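Local coordinates for GH127 beta-L-arabinofuranoside (Geobacillus stearothermophilus, PDB 4QK0), which probably hydrolyses beta-L-arabinofuranosides, releasing L-arabinose, as a member of glycoside hydrolase family 127, at residues K549-R554 with V642-E647; G598-V603 with V623-I628. One frame throughout, in Å; residues are numbered along the deposited sequence.

Contact 1: residues K549-R554 with V642-E647; sequences KVALQR and VVWVNE
Trp644 lays one face of its indole over the methyl group of Ala551, whose CB stands 3.8 Å from the centroid of the six-membered ring and 6° off its normal, a CH-pi contact. With CG anti to the carbonyl carbon (chi1 -71°), the indole also brings its edge to the backbone, where Lys549 C and Val550 N lie near the ring plane. Val643 adds to the cover, its CG1 4.0 Å from Ala551 CB. The Lys549 chain crosses Trp644 obliquely, with CD 3.8 Å from the tryptophan CB.

The main chains pair antiparallel at a single hydrogen-bonded pair. Val550 N donates to Val645 O at 2.7 Å, and Val645 N returns a 2.7 Å bond to Val550 O, each donor lying in the carbonyl plane. One rung further the strands have parted, and a water takes the Leu552 N-H at 2.7 Å while donating to Val643 O at 2.8 Å. Lys538 bonds to Lys549 O and forms a salt bridge with Glu647, and Asn646 packs on Ala547 of the second subunit. The mostly buried junction thus rests on two direct backbone hydrogen bonds, with one water bridging Leu552 N and Val643 O, which do not pair directly.

Contact 2: residues G598-V603 with V623-I628; sequences GIAERV and VPFRAI
An antiparallel strand pair of the C-terminal beta sheet, formed by strands 593-603 and 620-629, carries this contact, with Gly598 facing Phe625 and Ala600 facing Val623 at hydrogen-bonded positions. At the first pair Phe625 N donates to Gly598 O at 2.8 Å, while the return bond from Gly598 N to Phe625 O is longer, 3.3 Å. At the second, Ala600 N meets Val623 O at 2.8 Å, nearly along the C=O axis. Val623 N reaches Ala600 O at 2.7 Å with an almost straight N-H (172°), but from above the carbonyl plane. Pro624, which has no N-H, sits between them opposite Ile599 at the non-hydrogen-bonded position, so this pairing asks no donor of it.

Phe625 takes the crowded first torsion, CG between the backbone N and the carbonyl carbon (chi1 76°), which swings the ring across to the neighbouring strand. One face covers Gly598 N, Phe625 CE2 lies 3.6 Å from Gly598 CA, and Ala600 N lies at the ring edge. A beta carbon built on Gly598 would stand 3.0 Å from Phe625 CE2, too tight for a side chain. Ala600 CB packs on Phe625 CD2 at 3.9 Å. Further along, Val623 CG2 touches Arg602 CG at 3.9 Å, crossing the extended arginine at about a right angle; the guanidinium bonds to the backbone carbonyls of Asn566 and Asn569. An alanine in place of Phe625 removes the ring over the Gly598 backbone and beside the Ala600 methyl, and would probably loosen the packing on Leu561 and Leu575. The arrangement is consistent with the glycine-aromatic pairing known from antiparallel sheets: the Phe625 ring lies over the Gly598 backbone, where a beta carbon would come close to it.

After the helical catalytic region, the middle strands and strand 534-539, the chain lays down 549-554, then runs through strands 557-562 and 574-586 before reaching 598-603. A short excursion returns it to 623-628, where contact 2 closes a loop with 19 residues between its segments. The next strand brings in 642-647, and contact 1 closes the wider loop, with 87 residues between its segments, which encloses the smaller one without crossing it. Both belong to one mixed sheet of the C-terminal domain, and strand 557-562 joins them by pairing with 549-554, 641-647 and 620-629. Their centres lie about 12 Å apart, and they touch directly where Leu552 CD1 packs 3.9 Å from Phe625 CE1.

Contact 1: residues K549-R554 with V642-E647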
ATOM      1  N   LYS A 549      11.225  15.727  -2.901  1.00 25.83           N
ATOM      2  CA  LYS A 549      10.091  16.202  -3.673  1.00 26.37           C
ATOM      3  C   LYS A 549       9.672  17.569  -3.257  1.00 27.06           C
ATOM      4  O   LYS A 549       9.981  17.988  -2.174  1.00 29.16           O
ATOM      5  CB  LYS A 549       8.918  15.284  -3.564  1.00 25.87           C
ATOM      6  CG  LYS A 549       9.207  13.871  -3.990  1.00 28.34           C
ATOM      7  CD  LYS A 549       7.857  13.160  -4.031  1.00 31.82           C
ATOM      8  CE  LYS A 549       7.955  11.657  -4.014  1.00 33.98           C
ATOM      9  NZ  LYS A 549       8.317  11.185  -5.359  1.00 32.70           N
ATOM     10  N   VAL A 550       8.934  18.244  -4.135  1.00 28.38           N
ATOM     11  CA  VAL A 550       8.526  19.623  -3.945  1.00 26.87           C
ATOM     12  C   VAL A 550       7.121  19.775  -4.507  1.00 26.65           C
ATOM     13  O   VAL A 550       6.734  19.037  -5.418  1.00 22.49           O
ATOM     14  CB  VAL A 550       9.518  20.554  -4.640  1.00 27.60           C
ATOM     15  CG1 VAL A 550       9.418  20.433  -6.135  1.00 29.15           C
ATOM     16  CG2 VAL A 550       9.306  21.996  -4.256  1.00 29.29           C
ATOM     17  N   ALA A 551       6.330  20.659  -3.893  1.00 25.46           N
ATOM     18  CA  ALA A 551       4.963  20.933  -4.330  1.00 23.46           C
ATOM     19  C   ALA A 551       4.916  22.364  -4.702  1.00 24.87           C
ATOM     20  O   ALA A 551       5.572  23.219  -4.095  1.00 24.33           O
ATOM     21  CB  ALA A 551       3.947  20.630  -3.244  1.00 23.06           C
ATOM     22  N   LEU A 552       4.101  22.670  -5.690  1.00 24.83           N
ATOM     23  CA  LEU A 552       3.888  24.079  -6.025  1.00 24.90           C
ATOM     24  C   LEU A 552       2.610  24.638  -5.393  1.00 23.03           C
ATOM     25  O   LEU A 552       1.581  23.973  -5.324  1.00 23.89           O
ATOM     26  CB  LEU A 552       3.792  24.233  -7.526  1.00 26.12           C
ATOM     27  CG  LEU A 552       5.051  23.765  -8.231  1.00 27.86           C
ATOM     28  CD1 LEU A 552       4.868  23.887  -9.710  1.00 29.61           C
ATOM     29  CD2 LEU A 552       6.286  24.545  -7.815  1.00 27.74           C
ATOM     30  N   GLN A 553       2.716  25.862  -4.887  1.00 23.63           N
ATOM     31  CA  GLN A 553       1.596  26.544  -4.277  1.00 25.28           C
ATOM     32  C   GLN A 553       1.643  28.039  -4.626  1.00 25.28           C
ATOM     33  O   GLN A 553       2.694  28.671  -4.624  1.00 22.84           O
ATOM     34  CB  GLN A 553       1.600  26.364  -2.763  1.00 26.07           C
ATOM     35  CG  GLN A 553       0.362  26.942  -2.098  1.00 30.58           C
ATOM     36  CD  GLN A 553       0.209  26.652  -0.615  1.00 27.95           C
ATOM     37  OE1 GLN A 553       0.648  25.621  -0.125  1.00 35.49           O
ATOM     38  NE2 GLN A 553      -0.529  27.522   0.078  1.00 27.79           N
ATOM     39  N   ARG A 554       0.468  28.606  -4.835  1.00 26.66           N
ATOM     40  CA  ARG A 554       0.343  30.074  -5.042  1.00 26.72           C
ATOM     41  C   ARG A 554      -0.858  30.626  -4.281  1.00 22.94           C
ATOM     42  O   ARG A 554      -1.985  30.165  -4.485  1.00 22.54           O
ATOM     43  CB  ARG A 554       0.165  30.324  -6.526  1.00 28.51           C
ATOM     44  CG  ARG A 554      -0.033  31.771  -6.899  1.00 30.95           C
ATOM     45  CD  ARG A 554      -0.076  31.981  -8.413  1.00 31.24           C
ATOM     46  NE  ARG A 554      -0.157  33.426  -8.652  1.00 30.81           N
ATOM     47  CZ  ARG A 554      -1.278  34.143  -8.630  1.00 29.68           C
ATOM     48  NH1 ARG A 554      -2.452  33.598  -8.428  1.00 30.21           N
ATOM     49  NH2 ARG A 554      -1.217  35.431  -8.804  1.00 34.48           N
ATOM     50  N   VAL A 642       0.105  14.256 -10.159  1.00 23.94           N
ATOM     51  CA  VAL A 642       0.905  14.349  -8.967  1.00 23.13           C
ATOM     52  C   VAL A 642       0.905  15.733  -8.426  1.00 22.56           C
ATOM     53  O   VAL A 642       0.867  16.670  -9.175  1.00 21.09           O
ATOM     54  CB  VAL A 642       2.396  13.959  -9.147  1.00 24.69           C
ATOM     55  CG1 VAL A 642       2.523  12.487  -9.442  1.00 30.06           C
ATOM     56  CG2 VAL A 642       3.056  14.723 -10.263  1.00 24.39           C
ATOM     57  N   VAL A 643       1.032  15.819  -7.095  1.00 21.92           N
ATOM     58  CA  VAL A 643       1.244  17.072  -6.382  1.00 21.13           C
ATOM     59  C   VAL A 643       2.712  17.201  -6.036  1.00 20.54           C
ATOM     60  O   VAL A 643       3.341  18.219  -6.333  1.00 18.05           O
ATOM     61  CB  VAL A 643       0.426  17.137  -5.066  1.00 22.38           C
ATOM     62  CG1 VAL A 643       0.833  18.322  -4.177  1.00 21.80           C
ATOM     63  CG2 VAL A 643      -1.045  17.234  -5.383  1.00 24.87           C
ATOM     64  N   TRP A 644       3.265  16.166  -5.406  1.00 20.81           N
ATOM     65  CA  TRP A 644       4.622  16.240  -5.002  1.00 22.50           C
ATOM     66  C   TRP A 644       5.494  15.782  -6.165  1.00 24.44           C
ATOM     67  O   TRP A 644       5.519  14.603  -6.515  1.00 28.59           O
ATOM     68  CB  TRP A 644       4.842  15.403  -3.746  1.00 21.53           C
ATOM     69  CG  TRP A 644       4.223  16.030  -2.585  1.00 22.23           C
ATOM     70  CD1 TRP A 644       2.991  15.766  -2.055  1.00 21.42           C
ATOM     71  CD2 TRP A 644       4.808  17.033  -1.767  1.00 21.89           C
ATOM     72  NE1 TRP A 644       2.763  16.571  -0.998  1.00 24.08           N
ATOM     73  CE2 TRP A 644       3.880  17.344  -0.778  1.00 22.71           C
ATOM     74  CE3 TRP A 644       6.037  17.693  -1.773  1.00 23.13           C
ATOM     75  CZ2 TRP A 644       4.125  18.300   0.203  1.00 23.48           C
ATOM     76  CZ3 TRP A 644       6.294  18.610  -0.793  1.00 25.19           C
ATOM     77  CH2 TRP A 644       5.318  18.933   0.177  1.00 23.90           C
ATOM     78  N   VAL A 645       6.256  16.691  -6.720  1.00 26.76           N
ATOM     79  CA  VAL A 645       7.113  16.363  -7.851  1.00 28.16           C
ATOM     80  C   VAL A 645       8.577  16.230  -7.439  1.00 27.51           C
ATOM     81  O   VAL A 645       9.049  16.949  -6.556  1.00 23.80           O
ATOM     82  CB  VAL A 645       6.814  17.248  -9.117  1.00 31.43           C
ATOM     83  CG1 VAL A 645       5.751  18.286  -8.908  1.00 33.48           C
ATOM     84  CG2 VAL A 645       8.026  17.844  -9.774  1.00 31.13           C
ATOM     85  N   ASN A 646       9.260  15.276  -8.040  1.00 26.57           N
ATOM     86  CA  ASN A 646      10.671  15.105  -7.853  1.00 27.15           C
ATOM     87  C   ASN A 646      11.480  16.320  -8.187  1.00 28.67           C
ATOM     88  O   ASN A 646      11.254  16.964  -9.153  1.00 28.82           O
ATOM     89  CB  ASN A 646      11.212  13.923  -8.636  1.00 27.31           C
ATOM     90  CG  ASN A 646      10.756  12.628  -8.105  1.00 23.10           C
ATOM     91  OD1 ASN A 646      10.111  11.913  -8.778  1.00 32.67           O
ATOM     92  ND2 ASN A 646      11.090  12.332  -6.912  1.00 21.72           N
ATOM     93  N   GLU A 647      12.437  16.594  -7.345  1.00 29.74           N
ATOM     94  CA  GLU A 647      13.245  17.763  -7.449  1.00 39.75           C
ATOM     95  C   GLU A 647      14.594  17.483  -8.083  1.00 40.06           C
ATOM     96  O   GLU A 647      15.179  16.467  -7.880  1.00 41.11           O
ATOM     97  CB  GLU A 647      13.366  18.390  -6.060  1.00 20.00           C
ATOM     98  CG  GLU A 647      14.105  19.691  -5.940  1.00 20.00           C
ATOM     99  CD  GLU A 647      13.627  20.588  -4.796  1.00 20.00           C
ATOM    100  OE1 GLU A 647      13.780  20.235  -3.627  1.00 20.00           O
ATOM    101  OE2 GLU A 647      13.120  21.673  -5.075  1.00 20.00           O
TER
HETATM  102  O   HOH W   1       2.476  20.837  -6.826  1.00 26.97           O

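Contact 2: residues G598-V603 with V623-I628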
ATOM      1  N   GLY A 598       6.592  26.395 -16.457  1.00 37.38           N
ATOM      2  CA  GLY A 598       8.054  26.446 -16.363  1.00 36.87           C
ATOM      3  C   GLY A 598       8.678  25.335 -17.166  1.00 36.61           C
ATOM      4  O   GLY A 598       8.032  24.713 -18.036  1.00 37.56           O
ATOM      5  N   ILE A 599       9.938  25.079 -16.880  1.00 40.44           N
ATOM      6  CA  ILE A 599      10.732  24.098 -17.637  1.00 46.44           C
ATOM      7  C   ILE A 599      11.172  23.047 -16.654  1.00 41.83           C
ATOM      8  O   ILE A 599      11.880  23.359 -15.746  1.00 43.35           O
ATOM      9  CB  ILE A 599      12.005  24.736 -18.302  1.00 51.94           C
ATOM     10  CG1 ILE A 599      11.631  25.857 -19.288  1.00 51.00           C
ATOM     11  CG2 ILE A 599      12.855  23.701 -19.076  1.00 56.70           C
ATOM     12  CD1 ILE A 599      10.698  25.434 -20.401  1.00 55.86           C
ATOM     13  N   ALA A 600      10.800  21.807 -16.883  1.00 32.90           N
ATOM     14  CA  ALA A 600      11.316  20.692 -16.114  1.00 36.03           C
ATOM     15  C   ALA A 600      12.211  19.774 -16.977  1.00 32.79           C
ATOM     16  O   ALA A 600      12.480  20.063 -18.142  1.00 29.63           O
ATOM     17  CB  ALA A 600      10.146  19.903 -15.556  1.00 36.55           C
ATOM     18  N   GLU A 601      12.651  18.680 -16.379  1.00 30.55           N
ATOM     19  CA  GLU A 601      13.490  17.692 -17.024  1.00 33.30           C
ATOM     20  C   GLU A 601      12.899  16.311 -16.899  1.00 31.98           C
ATOM     21  O   GLU A 601      12.387  15.955 -15.849  1.00 28.80           O
ATOM     22  CB  GLU A 601      14.845  17.644 -16.344  1.00 34.27           C
ATOM     23  CG  GLU A 601      15.688  18.855 -16.572  1.00 41.34           C
ATOM     24  CD  GLU A 601      17.087  18.734 -15.956  1.00 48.73           C
ATOM     25  OE1 GLU A 601      17.529  17.596 -15.624  1.00 52.95           O
ATOM     26  OE2 GLU A 601      17.726  19.792 -15.795  1.00 54.11           O
ATOM     27  N   ARG A 602      13.002  15.541 -17.979  1.00 33.91           N
ATOM     28  CA  ARG A 602      12.702  14.127 -17.989  1.00 32.07           C
ATOM     29  C   ARG A 602      13.930  13.277 -18.333  1.00 31.35           C
ATOM     30  O   ARG A 602      14.798  13.672 -19.091  1.00 31.38           O
ATOM     31  CB  ARG A 602      11.674  13.823 -19.030  1.00 32.88           C
ATOM     32  CG  ARG A 602      10.339  14.494 -18.850  1.00 35.43           C
ATOM     33  CD  ARG A 602       9.376  13.790 -19.756  1.00 35.15           C
ATOM     34  NE  ARG A 602       7.979  14.083 -19.483  1.00 33.73           N
ATOM     35  CZ  ARG A 602       7.199  13.364 -18.686  1.00 31.57           C
ATOM     36  NH1 ARG A 602       7.674  12.358 -17.959  1.00 33.56           N
ATOM     37  NH2 ARG A 602       5.939  13.689 -18.569  1.00 34.80           N
ATOM     38  N   VAL A 603      13.969  12.088 -17.775  1.00 30.76           N
ATOM     39  CA  VAL A 603      14.952  11.108 -18.194  1.00 37.97           C
ATOM     40  C   VAL A 603      14.527  10.531 -19.534  1.00 37.65           C
ATOM     41  O   VAL A 603      13.369  10.191 -19.734  1.00 38.17           O
ATOM     42  CB  VAL A 603      15.100   9.993 -17.137  1.00 39.27           C
ATOM     43  CG1 VAL A 603      16.014   8.878 -17.614  1.00 39.53           C
ATOM     44  CG2 VAL A 603      15.644  10.619 -15.854  1.00 42.81           C
ATOM     45  N   VAL A 623      11.792  19.836 -20.782  1.00 36.72           N
ATOM     46  CA  VAL A 623      10.429  19.886 -21.282  1.00 38.03           C
ATOM     47  C   VAL A 623       9.725  21.076 -20.627  1.00 39.35           C
ATOM     48  O   VAL A 623       9.978  21.369 -19.485  1.00 38.17           O
ATOM     49  CB  VAL A 623       9.633  18.573 -21.021  1.00 35.94           C
ATOM     50  CG1 VAL A 623      10.247  17.404 -21.732  1.00 39.90           C
ATOM     51  CG2 VAL A 623       9.536  18.245 -19.551  1.00 42.58           C
ATOM     52  N   PRO A 624       8.825  21.746 -21.353  1.00 41.65           N
ATOM     53  CA  PRO A 624       7.905  22.665 -20.691  1.00 38.79           C
ATOM     54  C   PRO A 624       6.937  21.871 -19.796  1.00 35.61           C
ATOM     55  O   PRO A 624       6.659  20.706 -20.115  1.00 32.92           O
ATOM     56  CB  PRO A 624       7.107  23.260 -21.867  1.00 42.85           C
ATOM     57  CG  PRO A 624       7.056  22.127 -22.871  1.00 45.64           C
ATOM     58  CD  PRO A 624       8.376  21.387 -22.723  1.00 43.41           C
ATOM     59  N   PHE A 625       6.479  22.446 -18.669  1.00 31.81           N
ATOM     60  CA  PHE A 625       5.345  21.850 -17.915  1.00 28.01           C
ATOM     61  C   PHE A 625       4.305  22.862 -17.596  1.00 25.58           C
ATOM     62  O   PHE A 625       4.592  24.040 -17.479  1.00 28.54           O
ATOM     63  CB  PHE A 625       5.750  21.186 -16.594  1.00 27.56           C
ATOM     64  CG  PHE A 625       6.053  22.147 -15.502  1.00 27.61           C
ATOM     65  CD1 PHE A 625       5.084  22.584 -14.584  1.00 28.32           C
ATOM     66  CD2 PHE A 625       7.338  22.602 -15.365  1.00 28.94           C
ATOM     67  CE1 PHE A 625       5.423  23.475 -13.557  1.00 30.52           C
ATOM     68  CE2 PHE A 625       7.666  23.490 -14.358  1.00 29.30           C
ATOM     69  CZ  PHE A 625       6.717  23.907 -13.451  1.00 30.27           C
ATOM     70  N   ARG A 626       3.142  22.348 -17.289  1.00 28.47           N
ATOM     71  CA  ARG A 626       2.065  23.146 -16.821  1.00 32.39           C
ATOM     72  C   ARG A 626       1.354  22.525 -15.647  1.00 30.01           C
ATOM     73  O   ARG A 626       0.972  21.325 -15.663  1.00 30.36           O
ATOM     74  CB  ARG A 626       1.056  23.367 -17.964  1.00 33.54           C
ATOM     75  CG  ARG A 626       0.027  24.393 -17.553  1.00 37.99           C
ATOM     76  CD  ARG A 626      -0.632  25.036 -18.752  1.00 40.37           C
ATOM     77  NE  ARG A 626      -1.685  24.158 -19.206  1.00 45.21           N
ATOM     78  CZ  ARG A 626      -2.700  24.534 -19.966  1.00 48.66           C
ATOM     79  NH1 ARG A 626      -2.812  25.805 -20.328  1.00 50.58           N
ATOM     80  NH2 ARG A 626      -3.595  23.636 -20.350  1.00 48.37           N
ATOM     81  N   ALA A 627       1.092  23.370 -14.639  1.00 28.13           N
ATOM     82  CA  ALA A 627       0.438  22.915 -13.437  1.00 28.02           C
ATOM     83  C   ALA A 627      -0.877  23.667 -13.299  1.00 27.49           C
ATOM     84  O   ALA A 627      -0.951  24.844 -13.616  1.00 24.34           O
ATOM     85  CB  ALA A 627       1.342  23.122 -12.230  1.00 26.98           C
ATOM     86  N   ILE A 628      -1.875  22.976 -12.766  1.00 24.74           N
ATOM     87  CA  ILE A 628      -3.173  23.540 -12.491  1.00 26.04           C
ATOM     88  C   ILE A 628      -3.561  23.316 -11.004  1.00 28.40           C
ATOM     89  O   ILE A 628      -2.894  22.557 -10.301  1.00 29.22           O
ATOM     90  CB  ILE A 628      -4.262  22.886 -13.375  1.00 26.58           C
ATOM     91  CG1 ILE A 628      -4.271  21.359 -13.201  1.00 26.52           C
ATOM     92  CG2 ILE A 628      -4.016  23.227 -14.849  1.00 28.89           C
ATOM     93  CD1 ILE A 628      -5.616  20.790 -12.934  1.00 26.60           C
TER